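Local atomic coordinates of ribulose bisphosphate carboxylase (Hyperthermus butylicus DSM 5456, PDB entry 6HUN), a protein that probably catalyses the magnesium-dependent carboxylation of ribulose 1,5-bisphosphate to two molecules of 3-phosphoglycerate, in an archaeal pathway of AMP degradation. Residues Ala276-Ala281 with Ala322-Val327; Glu250-Ile255 with Arg282-Glu287. One frame throughout, in Å; residues are numbered along the deposited sequence.

Helix 275-288 illustrates how one barrel helix packs against several neighbours at once. Its first half, 276-281, meets the end of helix 312-322 and the turn leading into strand 326-328 in contact 1; its second half, 282-287, meets helix 248-260 in contact 2, and that helix runs on beside 276-281 as well. The centres of the two contacts lie about 10 Å apart, and their segments alternate along the chain: 250-255, 276-281, 282-287, 322-327. A probable hydrogen bond from H280 NE2 to E252 OE2 (2.7 Å) ties them. All four segments belong to the catalytic domain, built round an eight-stranded parallel barrel, and both contacts touch the second subunit, so the same helix serves barrel and dimer.

Contact 1 of 2, residues Ala276-Ala281 with Ala322-Val327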
ATOM      1  N   ALA A 276      -3.958   2.658  -7.502  1.00 18.39           N
ATOM      2  CA  ALA A 276      -4.443   2.577  -8.875  1.00 19.56           C
ATOM      3  C   ALA A 276      -5.876   2.057  -8.898  1.00 20.09           C
ATOM      4  O   ALA A 276      -6.710   2.513  -9.719  1.00 24.31           O
ATOM      5  CB  ALA A 276      -3.477   1.698  -9.744  1.00 20.32           C
ATOM      6  N   ALA A 277      -6.198   1.107  -8.035  1.00 21.29           N
ATOM      7  CA  ALA A 277      -7.587   0.620  -7.965  1.00 21.08           C
ATOM      8  C   ALA A 277      -8.536   1.740  -7.584  1.00 23.17           C
ATOM      9  O   ALA A 277      -9.672   1.834  -8.116  1.00 23.27           O
ATOM     10  CB  ALA A 277      -7.724  -0.499  -6.906  1.00 27.10           C
ATOM     11  N   LEU A 278      -8.130   2.569  -6.628  1.00 20.07           N
ATOM     12  CA  LEU A 278      -9.010   3.685  -6.227  1.00 20.36           C
ATOM     13  C   LEU A 278      -9.211   4.636  -7.392  1.00 23.13           C
ATOM     14  O   LEU A 278     -10.351   5.048  -7.684  1.00 22.61           O
ATOM     15  CB  LEU A 278      -8.408   4.421  -5.025  1.00 20.03           C
ATOM     16  CG  LEU A 278      -9.094   5.737  -4.653  1.00 23.02           C
ATOM     17  CD1 LEU A 278     -10.653   5.522  -4.344  1.00 21.66           C
ATOM     18  CD2 LEU A 278      -8.355   6.396  -3.420  1.00 21.65           C
ATOM     19  N   GLN A 279      -8.108   4.995  -8.107  1.00 20.99           N
ATOM     20  CA  GLN A 279      -8.299   5.936  -9.222  1.00 24.17           C
ATOM     21  C   GLN A 279      -9.155   5.322 -10.328  1.00 31.24           C
ATOM     22  O   GLN A 279      -9.895   6.049 -11.014  1.00 27.18           O
ATOM     23  CB  GLN A 279      -6.943   6.402  -9.819  1.00 26.32           C
ATOM     24  CG  GLN A 279      -6.127   7.196  -8.732  1.00 21.50           C
ATOM     25  CD  GLN A 279      -5.014   7.997  -9.358  1.00 28.96           C
ATOM     26  OE1 GLN A 279      -3.873   7.530  -9.461  1.00 28.00           O
ATOM     27  NE2 GLN A 279      -5.366   9.201  -9.861  1.00 29.98           N
ATOM     28  N   HIS A 280      -9.010   4.006 -10.569  1.00 25.24           N
ATOM     29  CA  HIS A 280      -9.886   3.325 -11.530  1.00 27.46           C
ATOM     30  C   HIS A 280     -11.344   3.326 -11.061  1.00 27.40           C
ATOM     31  O   HIS A 280     -12.265   3.588 -11.860  1.00 29.83           O
ATOM     32  CB  HIS A 280      -9.412   1.888 -11.716  1.00 29.31           C
ATOM     33  CG  HIS A 280     -10.049   1.187 -12.895  1.00 31.61           C
ATOM     34  ND1 HIS A 280     -10.072   1.721 -14.168  1.00 39.77           N
ATOM     35  CD2 HIS A 280     -10.652  -0.019 -12.984  1.00 34.64           C
ATOM     36  CE1 HIS A 280     -10.692   0.887 -14.985  1.00 39.18           C
ATOM     37  NE2 HIS A 280     -11.065  -0.174 -14.286  1.00 35.42           N
ATOM     38  N   ALA A 281     -11.574   3.052  -9.772  1.00 25.00           N
ATOM     39  CA  ALA A 281     -12.954   3.144  -9.247  1.00 28.71           C
ATOM     40  C   ALA A 281     -13.511   4.554  -9.422  1.00 29.09           C
ATOM     41  O   ALA A 281     -14.712   4.727  -9.731  1.00 29.63           O
ATOM     42  CB  ALA A 281     -12.933   2.720  -7.770  1.00 28.54           C
ATOM     43  N   ALA A 322      -7.463  11.704  -5.073  1.00 21.66           N
ATOM     44  CA  ALA A 322      -7.750  10.543  -5.917  1.00 22.67           C
ATOM     45  C   ALA A 322      -9.232  10.390  -6.128  1.00 25.55           C
ATOM     46  O   ALA A 322      -9.657   9.895  -7.189  1.00 29.82           O
ATOM     47  CB  ALA A 322      -7.185   9.259  -5.290  1.00 20.91           C
ATOM     48  N   GLY A 323     -10.031  10.820  -5.145  1.00 25.31           N
ATOM     49  CA  GLY A 323     -11.449  10.956  -5.399  1.00 25.24           C
ATOM     50  C   GLY A 323     -12.378  10.192  -4.491  1.00 24.72           C
ATOM     51  O   GLY A 323     -13.523   9.966  -4.906  1.00 29.81           O
ATOM     52  N   VAL A 324     -12.006   9.913  -3.205  1.00 22.15           N
ATOM     53  CA  VAL A 324     -13.046   9.444  -2.274  1.00 20.48           C
ATOM     54  C   VAL A 324     -14.016  10.581  -1.982  1.00 26.08           C
ATOM     55  O   VAL A 324     -13.667  11.773  -2.036  1.00 28.00           O
ATOM     56  CB  VAL A 324     -12.441   8.865  -0.976  1.00 22.98           C
ATOM     57  CG1 VAL A 324     -11.320   7.790  -1.335  1.00 20.47           C
ATOM     58  CG2 VAL A 324     -11.877   9.942  -0.140  1.00 21.47           C
ATOM     59  N   ASP A 325     -15.269  10.215  -1.699  1.00 22.82           N
ATOM     60  CA  ASP A 325     -16.233  11.189  -1.196  1.00 24.09           C
ATOM     61  C   ASP A 325     -16.346  11.164   0.316  1.00 23.18           C
ATOM     62  O   ASP A 325     -16.873  12.128   0.912  1.00 25.82           O
ATOM     63  CB  ASP A 325     -17.609  10.923  -1.758  1.00 25.48           C
ATOM     64  CG  ASP A 325     -17.635  11.073  -3.274  1.00 27.89           C
ATOM     65  OD1 ASP A 325     -17.581  12.219  -3.729  1.00 31.25           O
ATOM     66  OD2 ASP A 325     -17.595  10.040  -3.960  1.00 31.46           O
ATOM     67  N   HIS A 326     -15.895  10.075   0.958  1.00 22.08           N
ATOM     68  CA  HIS A 326     -15.924   9.965   2.405  1.00 22.60           C
ATOM     69  C   HIS A 326     -14.615   9.326   2.864  1.00 25.28           C
ATOM     70  O   HIS A 326     -14.098   8.427   2.206  1.00 23.11           O
ATOM     71  CB  HIS A 326     -17.006   9.043   2.996  1.00 25.18           C
ATOM     72  CG  HIS A 326     -18.339   9.043   2.329  1.00 27.92           C
ATOM     73  ND1 HIS A 326     -19.170   7.944   2.408  1.00 33.17           N
ATOM     74  CD2 HIS A 326     -19.036   9.999   1.675  1.00 31.17           C
ATOM     75  CE1 HIS A 326     -20.332   8.227   1.827  1.00 36.49           C
ATOM     76  NE2 HIS A 326     -20.272   9.464   1.367  1.00 32.96           N
ATOM     77  N   VAL A 327     -14.109   9.726   4.031  1.00 23.54           N
ATOM     78  CA  VAL A 327     -12.872   9.051   4.504  1.00 21.57           C
ATOM     79  C   VAL A 327     -12.796   9.169   6.025  1.00 21.39           C
ATOM     80  O   VAL A 327     -13.218  10.167   6.620  1.00 23.01           O
ATOM     81  CB  VAL A 327     -11.596   9.620   3.828  1.00 26.07           C
ATOM     82  CG1 VAL A 327     -11.202  10.942   4.428  1.00 22.38           C
ATOM     83  CG2 VAL A 327     -10.366   8.615   4.059  1.00 26.48           C
TER
HETATM   84  O   HOH W   1      -8.207   9.648  -9.543  1.00 27.96           O
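The backbones of Q279 and A322 approach to 5.7 Å between their CA atoms, where the helical turn of 276-281 passes the last turn of helix 312-322. L278 carries the contact with both its methyl groups: CD2 lies 3.6 Å from A322 CB, and CD1 lies 3.8 Å from V324 CG1. With CG anti to the backbone N (chi1 170°), the leucine fork reaches across to both residues and meets the V324 side chain at about a right angle. Replacing L278 with an alanine would probably open a gap beside A322 and take the leucine methyls away from V324 CG1. The amide of Q279 works through a water instead: NE2 donates to it at 2.9 Å, and the water donates to A322 O at 2.8 Å. The same amide is held further by the backbone of G113 and I115. Between the two apolar partners of L278, G323 takes a positive phi of 123°, at which a CB would jam against the carbonyl O of A322. It is the C-prime residue of a Schellman motif, which ends helix 312-322 and turns the chain into strand 326-328, the helix-to-strand return of an alpha/beta (TIM) barrel.

Contact 2 of 2, residues Glu250-Ile255 with Arg282-Glu287; sequences EMEKRI and RELAEE
L284 reaches across to helix 248-260 and touches two residues one turn apart, E252 and I255. With CG anti to the carbonyl carbon (chi1 -63°), L284 directs its CD1 methyl at both E252 CG, at 3.8 Å, and I255 CD1, at 3.9 Å. I255 adds a second point of touch through its other branch: CG2, anti to the backbone N, packs 4.0 Å from L284 CB. The side chain of L284 crosses each partner at about a right angle. E252 contributes its aliphatic part here, while its carboxylate has its polar partner in H280. No salt bridge crosses the contact. E250 joins a salt-bridge network within its own helix: OE1 accepts R254 NH2 at 3.0 Å on its anti side, 32° out of the carboxylate plane, and OE2 accepts K253 NZ at 3.2 Å on its syn side; R254 also makes a salt bridge to E111 of the second subunit. On the other helix, R282 NH1 makes a salt bridge at 2.8 Å to the anti lone pair of E286 OE1, which lies nearly in the guanidinium plane. Apolar packing between consecutive helices, with strand 265-269 linking them along the chain, is characteristic of the outer helical layer of a TIM barrel.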
ATOM      1  N   GLU A 250     -12.861  -8.118 -11.198  1.00 34.30           N
ATOM      2  CA  GLU A 250     -14.014  -8.385 -10.323  1.00 35.30           C
ATOM      3  C   GLU A 250     -14.601  -7.088  -9.776  1.00 35.56           C
ATOM      4  O   GLU A 250     -15.845  -6.969  -9.622  1.00 36.85           O
ATOM      5  CB  GLU A 250     -13.601  -9.337  -9.189  1.00 40.41           C
ATOM      6  CG  GLU A 250     -13.596 -10.849  -9.572  1.00 49.36           C
ATOM      7  CD  GLU A 250     -14.982 -11.308 -10.110  1.00 68.55           C
ATOM      8  OE1 GLU A 250     -16.045 -10.974  -9.495  1.00 71.23           O
ATOM      9  OE2 GLU A 250     -15.014 -11.993 -11.177  1.00 77.33           O
ATOM     10  N   MET A 251     -13.743  -6.091  -9.485  1.00 34.09           N
ATOM     11  CA  MET A 251     -14.260  -4.808  -8.979  1.00 37.51           C
ATOM     12  C   MET A 251     -15.115  -4.117 -10.035  1.00 37.19           C
ATOM     13  O   MET A 251     -16.194  -3.548  -9.730  1.00 36.92           O
ATOM     14  CB  MET A 251     -13.095  -3.894  -8.582  1.00 38.20           C
ATOM     15  CG  MET A 251     -13.570  -2.486  -8.095  1.00 34.97           C
ATOM     16  SD  MET A 251     -12.193  -1.392  -7.752  1.00 31.66           S
ATOM     17  CE  MET A 251     -11.696  -0.945  -9.396  1.00 32.88           C
ATOM     18  N   GLU A 252     -14.637  -4.128 -11.283  1.00 32.52           N
ATOM     19  CA  GLU A 252     -15.394  -3.517 -12.385  1.00 41.77           C
ATOM     20  C   GLU A 252     -16.787  -4.110 -12.489  1.00 40.69           C
ATOM     21  O   GLU A 252     -17.788  -3.381 -12.660  1.00 38.00           O
ATOM     22  CB  GLU A 252     -14.640  -3.700 -13.720  1.00 44.41           C
ATOM     23  CG  GLU A 252     -13.378  -2.852 -13.855  1.00 43.56           C
ATOM     24  CD  GLU A 252     -12.490  -3.311 -15.022  1.00 46.34           C
ATOM     25  OE1 GLU A 252     -12.677  -4.440 -15.524  1.00 49.28           O
ATOM     26  OE2 GLU A 252     -11.599  -2.537 -15.451  1.00 47.15           O
ATOM     27  N   LYS A 253     -16.897  -5.438 -12.386  1.00 40.99           N
ATOM     28  CA  LYS A 253     -18.233  -6.043 -12.471  1.00 42.10           C
ATOM     29  C   LYS A 253     -19.100  -5.635 -11.291  1.00 39.88           C
ATOM     30  O   LYS A 253     -20.326  -5.462 -11.425  1.00 41.81           O
ATOM     31  CB  LYS A 253     -18.117  -7.564 -12.516  1.00 42.25           C
ATOM     32  CG  LYS A 253     -17.420  -8.067 -13.779  1.00 49.57           C
ATOM     33  CD  LYS A 253     -16.562  -9.359 -13.535  1.00 54.59           C
ATOM     34  CE  LYS A 253     -17.323 -10.596 -13.996  1.00 63.17           C
ATOM     35  NZ  LYS A 253     -16.478 -11.834 -14.002  1.00 64.45           N
ATOM     36  N   ARG A 254     -18.493  -5.551 -10.102  1.00 38.28           N
ATOM     37  CA  ARG A 254     -19.271  -5.253  -8.905  1.00 36.75           C
ATOM     38  C   ARG A 254     -19.715  -3.805  -8.898  1.00 36.08           C
ATOM     39  O   ARG A 254     -20.832  -3.508  -8.434  1.00 37.06           O
ATOM     40  CB  ARG A 254     -18.471  -5.607  -7.633  1.00 37.14           C
ATOM     41  CG  ARG A 254     -18.226  -7.120  -7.518  1.00 41.11           C
ATOM     42  CD  ARG A 254     -17.183  -7.580  -6.455  1.00 34.77           C
ATOM     43  NE  ARG A 254     -16.792  -8.956  -6.791  1.00 40.64           N
ATOM     44  CZ  ARG A 254     -15.948  -9.712  -6.074  1.00 39.77           C
ATOM     45  NH1 ARG A 254     -15.437  -9.270  -4.945  1.00 33.90           N
ATOM     46  NH2 ARG A 254     -15.615 -10.931  -6.497  1.00 38.54           N
ATOM     47  N   ILE A 255     -18.895  -2.896  -9.432  1.00 34.78           N
ATOM     48  CA  ILE A 255     -19.309  -1.504  -9.506  1.00 35.11           C
ATOM     49  C   ILE A 255     -20.480  -1.356 -10.470  1.00 37.49           C
ATOM     50  O   ILE A 255     -21.435  -0.591 -10.215  1.00 39.41           O
ATOM     51  CB  ILE A 255     -18.137  -0.600  -9.920  1.00 33.16           C
ATOM     52  CG1 ILE A 255     -17.103  -0.526  -8.775  1.00 30.11           C
ATOM     53  CG2 ILE A 255     -18.668   0.793 -10.272  1.00 33.58           C
ATOM     54  CD1 ILE A 255     -15.774   0.227  -9.121  1.00 29.11           C
ATOM     55  N   ARG A 282     -12.644   5.567  -9.345  1.00 29.07           N
ATOM     56  CA  ARG A 282     -13.116   6.938  -9.491  1.00 29.70           C
ATOM     57  C   ARG A 282     -13.549   7.205 -10.926  1.00 28.98           C
ATOM     58  O   ARG A 282     -14.558   7.901 -11.171  1.00 30.63           O
ATOM     59  CB  ARG A 282     -12.020   7.919  -9.014  1.00 25.93           C
ATOM     60  CG  ARG A 282     -12.320   9.382  -9.266  1.00 26.90           C
ATOM     61  CD  ARG A 282     -13.665   9.847  -8.595  1.00 27.36           C
ATOM     62  NE  ARG A 282     -13.852  11.268  -8.812  1.00 28.90           N
ATOM     63  CZ  ARG A 282     -14.423  11.778  -9.898  1.00 36.44           C
ATOM     64  NH1 ARG A 282     -14.937  10.969 -10.833  1.00 32.51           N
ATOM     65  NH2 ARG A 282     -14.558  13.103 -10.025  1.00 33.17           N
ATOM     66  N   GLU A 283     -12.846   6.617 -11.898  1.00 29.58           N
ATOM     67  CA  GLU A 283     -13.322   6.746 -13.270  1.00 32.30           C
ATOM     68  C   GLU A 283     -14.637   6.030 -13.472  1.00 36.39           C
ATOM     69  O   GLU A 283     -15.489   6.510 -14.235  1.00 36.51           O
ATOM     70  CB  GLU A 283     -12.261   6.166 -14.222  1.00 45.47           C
ATOM     71  CG  GLU A 283     -11.120   7.103 -14.486  1.00 51.59           C
ATOM     72  CD  GLU A 283     -10.113   6.577 -15.525  1.00 64.68           C
ATOM     73  OE1 GLU A 283      -9.373   7.401 -16.132  1.00 63.95           O
ATOM     74  OE2 GLU A 283     -10.048   5.336 -15.692  1.00 66.11           O
ATOM     75  N   LEU A 284     -14.799   4.822 -12.909  1.00 32.55           N
ATOM     76  CA  LEU A 284     -16.114   4.185 -13.084  1.00 35.83           C
ATOM     77  C   LEU A 284     -17.210   4.937 -12.337  1.00 37.29           C
ATOM     78  O   LEU A 284     -18.355   4.975 -12.800  1.00 36.60           O
ATOM     79  CB  LEU A 284     -16.094   2.732 -12.633  1.00 39.61           C
ATOM     80  CG  LEU A 284     -15.116   1.917 -13.503  1.00 39.87           C
ATOM     81  CD1 LEU A 284     -14.804   0.567 -12.872  1.00 51.43           C
ATOM     82  CD2 LEU A 284     -15.620   1.779 -14.943  1.00 47.44           C
ATOM     83  N   ALA A 285     -16.889   5.540 -11.193  1.00 32.34           N
ATOM     84  CA  ALA A 285     -17.888   6.364 -10.519  1.00 32.77           C
ATOM     85  C   ALA A 285     -18.327   7.533 -11.397  1.00 37.68           C
ATOM     86  O   ALA A 285     -19.496   7.960 -11.334  1.00 40.20           O
ATOM     87  CB  ALA A 285     -17.319   6.880  -9.179  1.00 30.60           C
ATOM     88  N   GLU A 286     -17.377   8.156 -12.114  1.00 35.29           N
ATOM     89  CA  GLU A 286     -17.756   9.181 -13.080  1.00 37.93           C
ATOM     90  C   GLU A 286     -18.779   8.627 -14.079  1.00 41.80           C
ATOM     91  O   GLU A 286     -19.889   9.182 -14.270  1.00 42.81           O
ATOM     92  CB  GLU A 286     -16.473   9.675 -13.787  1.00 44.37           C
ATOM     93  CG  GLU A 286     -16.643  10.877 -14.719  1.00 49.53           C
ATOM     94  CD  GLU A 286     -17.053  12.089 -13.930  1.00 53.16           C
ATOM     95  OE1 GLU A 286     -16.545  12.246 -12.793  1.00 49.73           O
ATOM     96  OE2 GLU A 286     -17.918  12.857 -14.417  1.00 55.46           O
ATOM     97  N   GLU A 287     -18.447   7.487 -14.676  1.00 41.82           N
ATOM     98  CA  GLU A 287     -19.297   6.888 -15.706  1.00 44.94           C
ATOM     99  C   GLU A 287     -20.695   6.572 -15.167  1.00 46.37           C
ATOM    100  O   GLU A 287     -21.698   6.782 -15.859  1.00 47.38           O
ATOM    101  CB  GLU A 287     -18.620   5.616 -16.221  1.00 48.21           C
ATOM    102  CG  GLU A 287     -19.503   4.772 -17.158  1.00 57.58           C
ATOM    103  CD  GLU A 287     -18.743   3.564 -17.722  1.00 62.90           C
ATOM    104  OE1 GLU A 287     -19.286   2.883 -18.635  1.00 70.62           O
ATOM    105  OE2 GLU A 287     -17.614   3.303 -17.227  1.00 57.65           O
TER